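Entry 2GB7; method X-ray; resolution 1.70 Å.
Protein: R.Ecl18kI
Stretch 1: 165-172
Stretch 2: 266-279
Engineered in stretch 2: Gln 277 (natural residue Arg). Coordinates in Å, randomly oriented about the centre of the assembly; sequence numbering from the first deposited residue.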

ATOM      1  N   GLY F 165      23.646  16.432   3.010  1.00  9.47           N
ATOM      2  CA  GLY F 165      22.626  17.272   3.577  1.00 10.96           C
ATOM      3  C   GLY F 165      21.791  17.837   2.467  1.00 10.55           C
ATOM      4  O   GLY F 165      22.222  17.840   1.306  1.00 10.01           O
ATOM      5  N   VAL F 166      20.604  18.323   2.830  1.00 11.54           N
ATOM      6  CA  VAL F 166      19.711  18.959   1.841  1.00 11.96           C
ATOM      7  C   VAL F 166      20.276  20.250   1.222  1.00 11.28           C
ATOM      8  O   VAL F 166      20.073  20.491   0.044  1.00 10.57           O
ATOM      9  CB  VAL F 166      18.273  19.196   2.388  1.00 13.11           C
ATOM     10  CG1 VAL F 166      17.628  17.855   2.702  1.00 14.19           C
ATOM     11  CG2 VAL F 166      18.282  20.080   3.634  1.00 14.90           C
ATOM     12  N   VAL F 167      20.986  21.066   2.000  1.00 11.29           N
ATOM     13  CA  VAL F 167      21.528  22.328   1.458  1.00 11.50           C
ATOM     14  C   VAL F 167      22.533  22.042   0.351  1.00 11.34           C
ATOM     15  O   VAL F 167      22.472  22.631  -0.742  1.00 10.99           O
ATOM     16  CB  VAL F 167      22.132  23.207   2.566  1.00 10.85           C
ATOM     17  CG1 VAL F 167      22.893  24.429   1.995  1.00 11.40           C
ATOM     18  CG2 VAL F 167      21.047  23.684   3.491  1.00 11.79           C
ATOM     19  N   GLN F 168      23.453  21.125   0.643  1.00 11.42           N
ATOM     20  CA  GLN F 168      24.454  20.736  -0.335  1.00 10.66           C
ATOM     21  C   GLN F 168      23.798  20.083  -1.524  1.00 10.10           C
ATOM     22  O   GLN F 168      24.176  20.372  -2.649  1.00 10.32           O
ATOM     23  CB  GLN F 168      25.438  19.750   0.258  1.00 10.28           C
ATOM     24  CG  GLN F 168      26.307  20.361   1.357  1.00 12.89           C
ATOM     25  CD  GLN F 168      25.718  20.103   2.750  1.00 15.21           C
ATOM     26  OE1 GLN F 168      24.493  20.048   2.943  1.00 14.27           O
ATOM     27  NE2 GLN F 168      26.602  19.936   3.728  1.00 15.23           N
ATOM     28  N   TYR F 169      22.846  19.183  -1.276  1.00  9.30           N
ATOM     29  CA  TYR F 169      22.146  18.507  -2.370  1.00 10.20           C
ATOM     30  C   TYR F 169      21.497  19.515  -3.335  1.00 10.71           C
ATOM     31  O   TYR F 169      21.638  19.404  -4.555  1.00 11.06           O
ATOM     32  CB  TYR F 169      21.101  17.500  -1.833  1.00  9.52           C
ATOM     33  CG  TYR F 169      20.478  16.737  -2.976  1.00 10.32           C
ATOM     34  CD1 TYR F 169      21.048  15.562  -3.438  1.00 10.13           C
ATOM     35  CD2 TYR F 169      19.356  17.241  -3.652  1.00 11.12           C
ATOM     36  CE1 TYR F 169      20.518  14.877  -4.521  1.00  9.06           C
ATOM     37  CE2 TYR F 169      18.810  16.550  -4.723  1.00  9.72           C
ATOM     38  CZ  TYR F 169      19.417  15.381  -5.158  1.00 10.00           C
ATOM     39  OH  TYR F 169      18.893  14.696  -6.227  1.00 10.53           O
ATOM     40  N   THR F 170      20.851  20.523  -2.771  1.00 10.78           N
ATOM     41  CA  THR F 170      20.122  21.533  -3.538  1.00 11.42           C
ATOM     42  C   THR F 170      21.076  22.354  -4.383  1.00 11.31           C
ATOM     43  O   THR F 170      20.765  22.723  -5.516  1.00 13.32           O
ATOM     44  CB  THR F 170      19.326  22.406  -2.593  1.00 12.11           C
ATOM     45  OG1 THR F 170      18.336  21.582  -1.970  1.00 15.08           O
ATOM     46  CG2 THR F 170      18.630  23.593  -3.298  1.00 13.62           C
ATOM     47  N   SER F 171      22.241  22.644  -3.819  1.00 10.31           N
ATOM     48  CA  SER F 171      23.267  23.345  -4.592  1.00 10.75           C
ATOM     49  C   SER F 171      23.744  22.478  -5.765  1.00 10.62           C
ATOM     50  O   SER F 171      23.747  22.923  -6.914  1.00 12.10           O
ATOM     51  CB  SER F 171      24.441  23.747  -3.705  1.00 10.38           C
ATOM     52  OG  SER F 171      25.372  24.542  -4.447  1.00 12.57           O
ATOM     53  N   ASN F 172      24.176  21.257  -5.472  1.00  9.17           N
ATOM     54  CA  ASN F 172      24.627  20.362  -6.513  1.00  8.88           C
ATOM     55  C   ASN F 172      24.568  18.950  -6.007  1.00  9.63           C
ATOM     56  O   ASN F 172      25.163  18.643  -4.960  1.00  9.29           O
ATOM     57  CB  ASN F 172      26.074  20.660  -6.911  1.00  9.15           C
ATOM     58  CG  ASN F 172      26.433  20.065  -8.252  1.00 10.62           C
ATOM     59  OD1 ASN F 172      26.053  18.955  -8.583  1.00 12.93           O
ATOM     60  ND2 ASN F 172      27.134  20.844  -9.066  1.00 14.23           N
ATOM     61  N   SER F 266      35.271  23.893   2.288  1.00 27.67           N
ATOM     62  CA  SER F 266      35.042  25.263   2.715  1.00 27.43           C
ATOM     63  C   SER F 266      33.771  25.793   2.052  1.00 26.38           C
ATOM     64  O   SER F 266      33.626  25.778   0.821  1.00 26.58           O
ATOM     65  CB  SER F 266      36.270  26.162   2.469  1.00 27.57           C
ATOM     66  OG  SER F 266      36.856  25.936   1.196  1.00 29.72           O
ATOM     67  N   TYR F 267      32.833  26.209   2.891  1.00 24.88           N
ATOM     68  CA  TYR F 267      31.579  26.769   2.424  1.00 23.26           C
ATOM     69  C   TYR F 267      31.620  28.283   2.483  1.00 22.70           C
ATOM     70  O   TYR F 267      32.288  28.865   3.343  1.00 22.50           O
ATOM     71  CB  TYR F 267      30.418  26.286   3.290  1.00 22.33           C
ATOM     72  CG  TYR F 267      30.200  24.789   3.275  1.00 20.92           C
ATOM     73  CD1 TYR F 267      29.614  24.166   2.181  1.00 19.33           C
ATOM     74  CD2 TYR F 267      30.572  24.003   4.362  1.00 18.80           C
ATOM     75  CE1 TYR F 267      29.415  22.799   2.154  1.00 18.83           C
ATOM     76  CE2 TYR F 267      30.365  22.622   4.357  1.00 19.50           C
ATOM     77  CZ  TYR F 267      29.778  22.035   3.241  1.00 19.52           C
ATOM     78  OH  TYR F 267      29.566  20.681   3.201  1.00 18.54           O
ATOM     79  N   THR F 268      30.897  28.916   1.560  1.00 22.71           N
ATOM     80  CA  THR F 268      30.583  30.340   1.662  1.00 22.37           C
ATOM     81  C   THR F 268      29.833  30.563   2.968  1.00 22.40           C
ATOM     82  O   THR F 268      29.251  29.625   3.514  1.00 21.83           O
ATOM     83  CB  THR F 268      29.671  30.812   0.499  1.00 22.74           C
ATOM     84  OG1 THR F 268      28.421  30.105   0.532  1.00 21.69           O
ATOM     85  CG2 THR F 268      30.349  30.596  -0.850  1.00 22.88           C
ATOM     86  N   ASP F 269      29.835  31.793   3.464  1.00 22.13           N
ATOM     87  CA  ASP F 269      29.143  32.090   4.716  1.00 22.06           C
ATOM     88  C   ASP F 269      27.637  31.824   4.599  1.00 21.53           C
ATOM     89  O   ASP F 269      27.017  31.298   5.533  1.00 21.42           O
ATOM     90  CB  ASP F 269      29.445  33.525   5.174  1.00 22.47           C
ATOM     91  CG  ASP F 269      30.947  33.786   5.343  1.00 24.19           C
ATOM     92  OD1 ASP F 269      31.688  32.876   5.775  1.00 26.07           O
ATOM     93  OD2 ASP F 269      31.395  34.915   5.051  1.00 27.06           O
ATOM     94  N   SER F 270      27.073  32.154   3.436  1.00 20.86           N
ATOM     95  CA  SER F 270      25.681  31.880   3.119  1.00 20.38           C
ATOM     96  C   SER F 270      25.340  30.388   3.209  1.00 20.09           C
ATOM     97  O   SER F 270      24.381  30.008   3.903  1.00 19.21           O
ATOM     98  CB  SER F 270      25.345  32.408   1.723  1.00 20.60           C
ATOM     99  OG  SER F 270      24.088  31.923   1.280  1.00 23.41           O
ATOM    100  N   GLU F 271      26.116  29.546   2.522  1.00 18.98           N
ATOM    101  CA  GLU F 271      25.855  28.100   2.591  1.00 18.67           C
ATOM    102  C   GLU F 271      26.106  27.567   4.001  1.00 18.35           C
ATOM    103  O   GLU F 271      25.360  26.718   4.490  1.00 18.47           O
ATOM    104  CB  GLU F 271      26.659  27.291   1.560  1.00 18.49           C
ATOM    105  CG  GLU F 271      26.221  25.809   1.513  1.00 19.97           C
ATOM    106  CD  GLU F 271      26.725  25.031   0.304  1.00 20.81           C
ATOM    107  OE1 GLU F 271      26.251  23.893   0.102  1.00 20.86           O
ATOM    108  OE2 GLU F 271      27.618  25.533  -0.420  1.00 21.17           O
ATOM    109  N   LYS F 272      27.170  28.046   4.641  1.00 18.28           N
ATOM    110  CA  LYS F 272      27.487  27.637   6.010  1.00 18.74           C
ATOM    111  C   LYS F 272      26.337  27.929   6.972  1.00 18.92           C
ATOM    112  O   LYS F 272      26.000  27.087   7.812  1.00 18.37           O
ATOM    113  CB  LYS F 272      28.768  28.326   6.477  1.00 19.10           C
ATOM    114  CG  LYS F 272      29.346  27.817   7.774  1.00 21.30           C
ATOM    115  CD  LYS F 272      30.668  28.519   8.096  1.00 22.63           C
ATOM    116  CE  LYS F 272      31.737  28.212   7.024  1.00 25.04           C
ATOM    117  NZ  LYS F 272      32.904  29.157   7.059  1.00 25.40           N
ATOM    118  N   GLU F 273      25.716  29.104   6.848  1.00 18.65           N
ATOM    119  CA  GLU F 273      24.603  29.414   7.743  1.00 18.95           C
ATOM    120  C   GLU F 273      23.328  28.604   7.440  1.00 18.25           C
ATOM    121  O   GLU F 273      22.582  28.269   8.357  1.00 18.10           O
ATOM    122  CB  GLU F 273      24.366  30.923   7.882  1.00 19.71           C
ATOM    123  CG  GLU F 273      23.562  31.581   6.795  1.00 22.01           C
ATOM    124  N   GLU F 274      23.104  28.249   6.177  1.00 17.65           N
ATOM    125  CA  GLU F 274      21.971  27.390   5.832  1.00 17.40           C
ATOM    126  C   GLU F 274      22.167  25.985   6.367  1.00 16.70           C
ATOM    127  O   GLU F 274      21.222  25.356   6.852  1.00 15.60           O
ATOM    128  CB  GLU F 274      21.776  27.304   4.328  1.00 18.15           C
ATOM    129  CG  GLU F 274      21.364  28.599   3.657  1.00 21.14           C
ATOM    130  CD  GLU F 274      21.281  28.426   2.160  1.00 25.77           C
ATOM    131  OE1 GLU F 274      22.203  28.899   1.461  1.00 30.58           O
ATOM    132  OE2 GLU F 274      20.318  27.779   1.688  1.00 29.16           O
ATOM    133  N   ILE F 275      23.396  25.492   6.261  1.00 16.50           N
ATOM    134  CA  ILE F 275      23.701  24.162   6.763  1.00 16.30           C
ATOM    135  C   ILE F 275      23.489  24.164   8.270  1.00 17.20           C
ATOM    136  O   ILE F 275      22.819  23.295   8.788  1.00 16.87           O
ATOM    137  CB  ILE F 275      25.125  23.718   6.413  1.00 16.42           C
ATOM    138  CG1 ILE F 275      25.240  23.510   4.905  1.00 15.73           C
ATOM    139  CG2 ILE F 275      25.515  22.447   7.204  1.00 15.95           C
ATOM    140  CD1 ILE F 275      26.659  23.382   4.398  1.00 16.48           C
ATOM    141  N   GLN F 276      24.048  25.169   8.944  1.00 17.70           N
ATOM    142  CA  GLN F 276      23.888  25.347  10.377  1.00 18.37           C
ATOM    143  C   GLN F 276      22.408  25.313  10.760  1.00 18.66           C
ATOM    144  O   GLN F 276      22.020  24.598  11.686  1.00 18.08           O
ATOM    145  CB  GLN F 276      24.566  26.650  10.822  1.00 18.67           C
ATOM    146  CG  GLN F 276      24.285  27.039  12.249  1.00 22.13           C
ATOM    147  CD  GLN F 276      25.062  28.256  12.676  1.00 25.87           C
ATOM    148  OE1 GLN F 276      26.267  28.180  12.913  1.00 29.62           O
ATOM    149  NE2 GLN F 276      24.377  29.387  12.791  1.00 26.54           N
ATOM    150  N   GLN F 277      21.582  26.056  10.026  1.00 19.47           N
ATOM    151  CA  GLN F 277      20.129  26.080  10.247  1.00 20.25           C
ATOM    152  C   GLN F 277      19.499  24.694  10.154  1.00 19.40           C
ATOM    153  O   GLN F 277      18.704  24.297  11.017  1.00 19.63           O
ATOM    154  CB  GLN F 277      19.438  27.014   9.240  1.00 20.75           C
ATOM    155  CG  GLN F 277      19.629  28.497   9.499  1.00 24.50           C
ATOM    156  CD  GLN F 277      18.952  29.372   8.446  1.00 27.78           C
ATOM    157  OE1 GLN F 277      18.962  29.059   7.252  1.00 30.65           O
ATOM    158  NE2 GLN F 277      18.360  30.484   8.887  1.00 29.03           N
ATOM    159  N   SER F 278      19.855  23.969   9.100  1.00 17.98           N
ATOM    160  CA  SER F 278      19.347  22.623   8.866  1.00 17.79           C
ATOM    161  C   SER F 278      19.683  21.666  10.018  1.00 17.04           C
ATOM    162  O   SER F 278      18.835  20.915  10.470  1.00 16.65           O
ATOM    163  CB  SER F 278      19.906  22.076   7.553  1.00 17.88           C
ATOM    164  OG  SER F 278      19.301  20.827   7.260  1.00 21.69           O
ATOM    165  N   ILE F 279      20.925  21.714  10.480  1.00 16.50           N
ATOM    166  CA  ILE F 279      21.380  20.891  11.599  1.00 15.64           C
ATOM    167  C   ILE F 279      20.644  21.282  12.884  1.00 16.37           C
ATOM    168  O   ILE F 279      20.099  20.409  13.575  1.00 17.06           O
ATOM    169  CB  ILE F 279      22.900  21.040  11.822  1.00 15.93           C
ATOM    170  CG1 ILE F 279      23.678  20.430  10.640  1.00 14.22           C
ATOM    171  CG2 ILE F 279      23.320  20.361  13.136  1.00 14.48           C
ATOM    172  CD1 ILE F 279      25.189  20.806  10.588  1.00 14.77           C
TER

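The short helix 166-171 packs against helix 269-279 with the two N-to-C directions 136° apart and the axes 9.6 Å apart at closest approach; together the stretches bury 349 Å². Stretch 2 makes its first contact before its helix begins. Tyr 267 (chi1 m) points toward stretch 1, and its OH accepts a hydrogen bond from Gln 168 NE2 at 3.1 Å, with an N-H...O angle of 164°. This is the only hydrogen bond across the contact. Gln 168 leaves its backbone sideways, but its chi1 m and chi2 of 95° bring the amide to the phenol, so a buried polar group finds a partner.

Thr 268 then caps the helix: its OG1 accepts from Glu 271 N at 3.1 Å. Glu 271, on the first turn, extends with chi1 and chi2 both t across the neighbouring helix. Glu 271 CG lies 3.6 Å from Val 167 CG1, and Glu 271 OE1 lies 3.7 Å from Gln 168 CA and 4.2 Å from Ser 171 CB, contacts of packing alone.

One turn on, Glu 274 sets its CB 3.8 Å from Val 167 CG2, and its backbone O lies equally close to that methyl. Ile 275 follows at the closest backbone approach, its CA 6.0 Å from Val 167 CA. Ile 275 CG1 packs 3.8 Å from Val 167 CG1, and Ile 275 CD1 comes within 3.5 Å of Gln 168 NE2, placing an apolar methyl beside the amide. Val 167, pointing toward stretch 2 with chi1 t, thus touches Glu 271, Glu 274 and Ile 275; its CG1 lies against Glu 271 and Ile 275 and its CG2 against Glu 274.

Ser 278 closes the series: its OG, hydrogen-bonded elsewhere in the structure, sits 3.8 Å from Val 166 CG2, its small side chain fitting this buried position.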